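223aa long hypothetical arylmalonate decarboxylase (Sulfolobus tokodaii, PDB 2DGD) is of unknown function but is probably a lyase related to arylmalonate decarboxylases of the Asp/Glu racemase clan. Local coordinates at residues G77-A82 with I94-V99. Residues are numbered along the deposited sequence; the frame is centred on the assembly and turned at random.
Sequences GTHKHA and IPEESV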
ATOM      1  N   GLY A  77      46.541   2.260   5.523  1.00 47.75           N
ATOM      2  CA  GLY A  77      47.336   1.681   4.456  1.00 47.77           C
ATOM      3  C   GLY A  77      46.922   2.031   3.040  1.00 48.04           C
ATOM      4  O   GLY A  77      47.571   1.607   2.088  1.00 48.41           O
ATOM      5  N   THR A  78      45.861   2.813   2.885  1.00 47.96           N
ATOM      6  CA  THR A  78      45.390   3.165   1.555  1.00 48.52           C
ATOM      7  C   THR A  78      46.123   4.337   0.908  1.00 49.78           C
ATOM      8  O   THR A  78      46.204   4.424  -0.319  1.00 49.93           O
ATOM      9  CB  THR A  78      43.876   3.466   1.566  1.00 47.56           C
ATOM     10  OG1 THR A  78      43.607   4.571   2.437  1.00 46.61           O
ATOM     11  CG2 THR A  78      43.103   2.250   2.044  1.00 46.21           C
ATOM     12  N   HIS A  79      46.668   5.231   1.723  1.00 51.24           N
ATOM     13  CA  HIS A  79      47.375   6.392   1.192  1.00 51.67           C
ATOM     14  C   HIS A  79      48.776   6.082   0.662  1.00 51.72           C
ATOM     15  O   HIS A  79      49.140   6.529  -0.424  1.00 52.12           O
ATOM     16  CB  HIS A  79      47.451   7.490   2.255  1.00 51.94           C
ATOM     17  CG  HIS A  79      46.163   8.229   2.454  1.00 52.54           C
ATOM     18  ND1 HIS A  79      44.976   7.597   2.747  1.00 54.03           N
ATOM     19  CD2 HIS A  79      45.881   9.552   2.416  1.00 53.48           C
ATOM     20  CE1 HIS A  79      44.017   8.496   2.882  1.00 53.82           C
ATOM     21  NE2 HIS A  79      44.541   9.692   2.686  1.00 53.73           N
ATOM     22  N   LYS A  80      49.557   5.313   1.415  1.00 51.68           N
ATOM     23  CA  LYS A  80      50.914   4.974   0.990  1.00 51.06           C
ATOM     24  C   LYS A  80      51.149   3.528   0.574  1.00 50.29           C
ATOM     25  O   LYS A  80      52.150   3.231  -0.064  1.00 50.59           O
ATOM     26  CB  LYS A  80      51.924   5.338   2.083  1.00 52.24           C
ATOM     27  CG  LYS A  80      52.606   6.692   1.896  1.00 54.46           C
ATOM     28  CD  LYS A  80      51.712   7.857   2.274  1.00 56.33           C
ATOM     29  CE  LYS A  80      51.560   7.955   3.783  1.00 58.64           C
ATOM     30  NZ  LYS A  80      52.878   8.178   4.458  1.00 59.45           N
ATOM     31  N   HIS A  81      50.243   2.624   0.923  1.00 50.80           N
ATOM     32  CA  HIS A  81      50.433   1.220   0.557  1.00 50.47           C
ATOM     33  C   HIS A  81      49.301   0.572  -0.238  1.00 49.14           C
ATOM     34  O   HIS A  81      49.112  -0.643  -0.187  1.00 47.67           O
ATOM     35  CB  HIS A  81      50.713   0.397   1.814  1.00 51.42           C
ATOM     36  CG  HIS A  81      51.913   0.861   2.576  1.00 52.68           C
ATOM     37  ND1 HIS A  81      51.922   2.027   3.312  1.00 52.91           N
ATOM     38  CD2 HIS A  81      53.155   0.334   2.690  1.00 52.88           C
ATOM     39  CE1 HIS A  81      53.118   2.198   3.846  1.00 52.84           C
ATOM     40  NE2 HIS A  81      53.885   1.185   3.484  1.00 53.11           N
ATOM     41  N   ALA A  82      48.560   1.385  -0.983  1.00 48.71           N
ATOM     42  CA  ALA A  82      47.458   0.884  -1.789  1.00 48.56           C
ATOM     43  C   ALA A  82      47.917  -0.280  -2.669  1.00 48.30           C
ATOM     44  O   ALA A  82      47.186  -1.250  -2.861  1.00 48.33           O
ATOM     45  CB  ALA A  82      46.892   2.006  -2.654  1.00 48.12           C
ATOM     46  N   ILE A  94      38.709  -0.154  -3.203  1.00 27.48           N
ATOM     47  CA  ILE A  94      39.195   0.749  -2.173  1.00 28.44           C
ATOM     48  C   ILE A  94      38.274   1.958  -2.203  1.00 28.20           C
ATOM     49  O   ILE A  94      38.360   2.783  -3.102  1.00 27.97           O
ATOM     50  CB  ILE A  94      40.656   1.170  -2.443  1.00 28.89           C
ATOM     51  CG1 ILE A  94      41.556  -0.068  -2.393  1.00 29.46           C
ATOM     52  CG2 ILE A  94      41.116   2.185  -1.403  1.00 28.36           C
ATOM     53  CD1 ILE A  94      42.999   0.207  -2.726  1.00 30.95           C
ATOM     54  N   PRO A  95      37.367   2.067  -1.215  1.00 29.12           N
ATOM     55  CA  PRO A  95      36.417   3.182  -1.144  1.00 29.96           C
ATOM     56  C   PRO A  95      36.957   4.563  -1.514  1.00 31.81           C
ATOM     57  O   PRO A  95      36.311   5.295  -2.266  1.00 31.71           O
ATOM     58  CB  PRO A  95      35.877   3.100   0.291  1.00 28.25           C
ATOM     59  CG  PRO A  95      36.852   2.215   1.015  1.00 28.34           C
ATOM     60  CD  PRO A  95      37.269   1.224  -0.013  1.00 27.74           C
ATOM     61  N   GLU A  96      38.134   4.916  -1.006  1.00 34.03           N
ATOM     62  CA  GLU A  96      38.731   6.216  -1.301  1.00 35.88           C
ATOM     63  C   GLU A  96      38.936   6.413  -2.808  1.00 34.37           C
ATOM     64  O   GLU A  96      38.682   7.490  -3.343  1.00 33.64           O
ATOM     65  CB  GLU A  96      40.062   6.354  -0.557  1.00 40.73           C
ATOM     66  CG  GLU A  96      40.726   7.704  -0.721  1.00 48.06           C
ATOM     67  CD  GLU A  96      41.455   8.148   0.537  1.00 52.75           C
ATOM     68  OE1 GLU A  96      40.780   8.475   1.547  1.00 55.12           O
ATOM     69  OE2 GLU A  96      42.705   8.168   0.512  1.00 55.69           O
ATOM     70  N   GLU A  97      39.392   5.368  -3.490  1.00 32.92           N
ATOM     71  CA  GLU A  97      39.609   5.436  -4.927  1.00 31.73           C
ATOM     72  C   GLU A  97      38.278   5.448  -5.677  1.00 29.99           C
ATOM     73  O   GLU A  97      38.180   5.994  -6.773  1.00 29.22           O
ATOM     74  CB  GLU A  97      40.453   4.246  -5.390  1.00 34.02           C
ATOM     75  CG  GLU A  97      41.855   4.207  -4.796  1.00 37.92           C
ATOM     76  CD  GLU A  97      42.746   3.126  -5.425  1.00 42.56           C
ATOM     77  OE1 GLU A  97      43.925   3.016  -5.000  1.00 43.81           O
ATOM     78  OE2 GLU A  97      42.277   2.393  -6.338  1.00 42.46           O
ATOM     79  N   SER A  98      37.257   4.839  -5.082  1.00 29.12           N
ATOM     80  CA  SER A  98      35.925   4.788  -5.681  1.00 27.48           C
ATOM     81  C   SER A  98      35.360   6.199  -5.701  1.00 27.64           C
ATOM     82  O   SER A  98      34.739   6.621  -6.678  1.00 26.58           O
ATOM     83  CB  SER A  98      35.004   3.884  -4.860  1.00 26.14           C
ATOM     84  OG  SER A  98      35.519   2.571  -4.770  1.00 27.12           O
ATOM     85  N   VAL A  99      35.576   6.922  -4.606  1.00 27.88           N
ATOM     86  CA  VAL A  99      35.110   8.294  -4.486  1.00 28.90           C
ATOM     87  C   VAL A  99      35.707   9.122  -5.612  1.00 30.10           C
ATOM     88  O   VAL A  99      35.016   9.900  -6.260  1.00 29.23           O
ATOM     89  CB  VAL A  99      35.547   8.915  -3.148  1.00 28.31           C
ATOM     90  CG1 VAL A  99      35.176  10.385  -3.113  1.00 27.70           C
ATOM     91  CG2 VAL A  99      34.897   8.174  -1.996  1.00 29.31           C
TER
HETATM   92  O   HOH W   1      44.092   5.468  -2.610  1.00 44.02           O
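The His79 ring meets the carboxylate of Glu96, whose OE2 lies over one ring face, on the CE1 side. The two planes are 75° apart. The approach is too close in the model to be trusted in detail, and it makes no hydrogen bond. Trp128 of helix 119-130 meets the same histidine, with the ring planes at about 40°. In Glu96, CG stands anti to the backbone N (chi1 -176°), which sends it toward the loop, and a bend at chi2 then brings the carboxylate to the ring. Its OE1 lies near Glu125 OE2, so the two like charges probably raise the proton affinity of one of them. Within the loop, a weak bond of 3.3 Å runs from His79 ND1 to Thr78 OG1, which is also hydrogen-bonded to Thr75 O. An alanine at His79 would probably leave Thr78 OG1 without this weak bond and open a gap beside Trp128 and Glu96.

Next to it, Thr78 and Ala82 pack on Ile94. Thr78 CG2 touches Ile94 CG2 at 4.0 Å. Ala82 CB reaches Ile94 CD1 at 4.3 Å. The polar end of Glu97 closes the contact: its OE1 comes within 3.9 Å of Ala82 CB and forms a salt bridge with Lys86. A water donates to Thr78 O at 3.3 Å and weakly to Glu97 OE1.

The contact sets the loop after strand 69-72 against the N-terminal turn of helix 95-105, in the two-sheet alpha/beta fold characteristic of the Asp/Glu racemase clan.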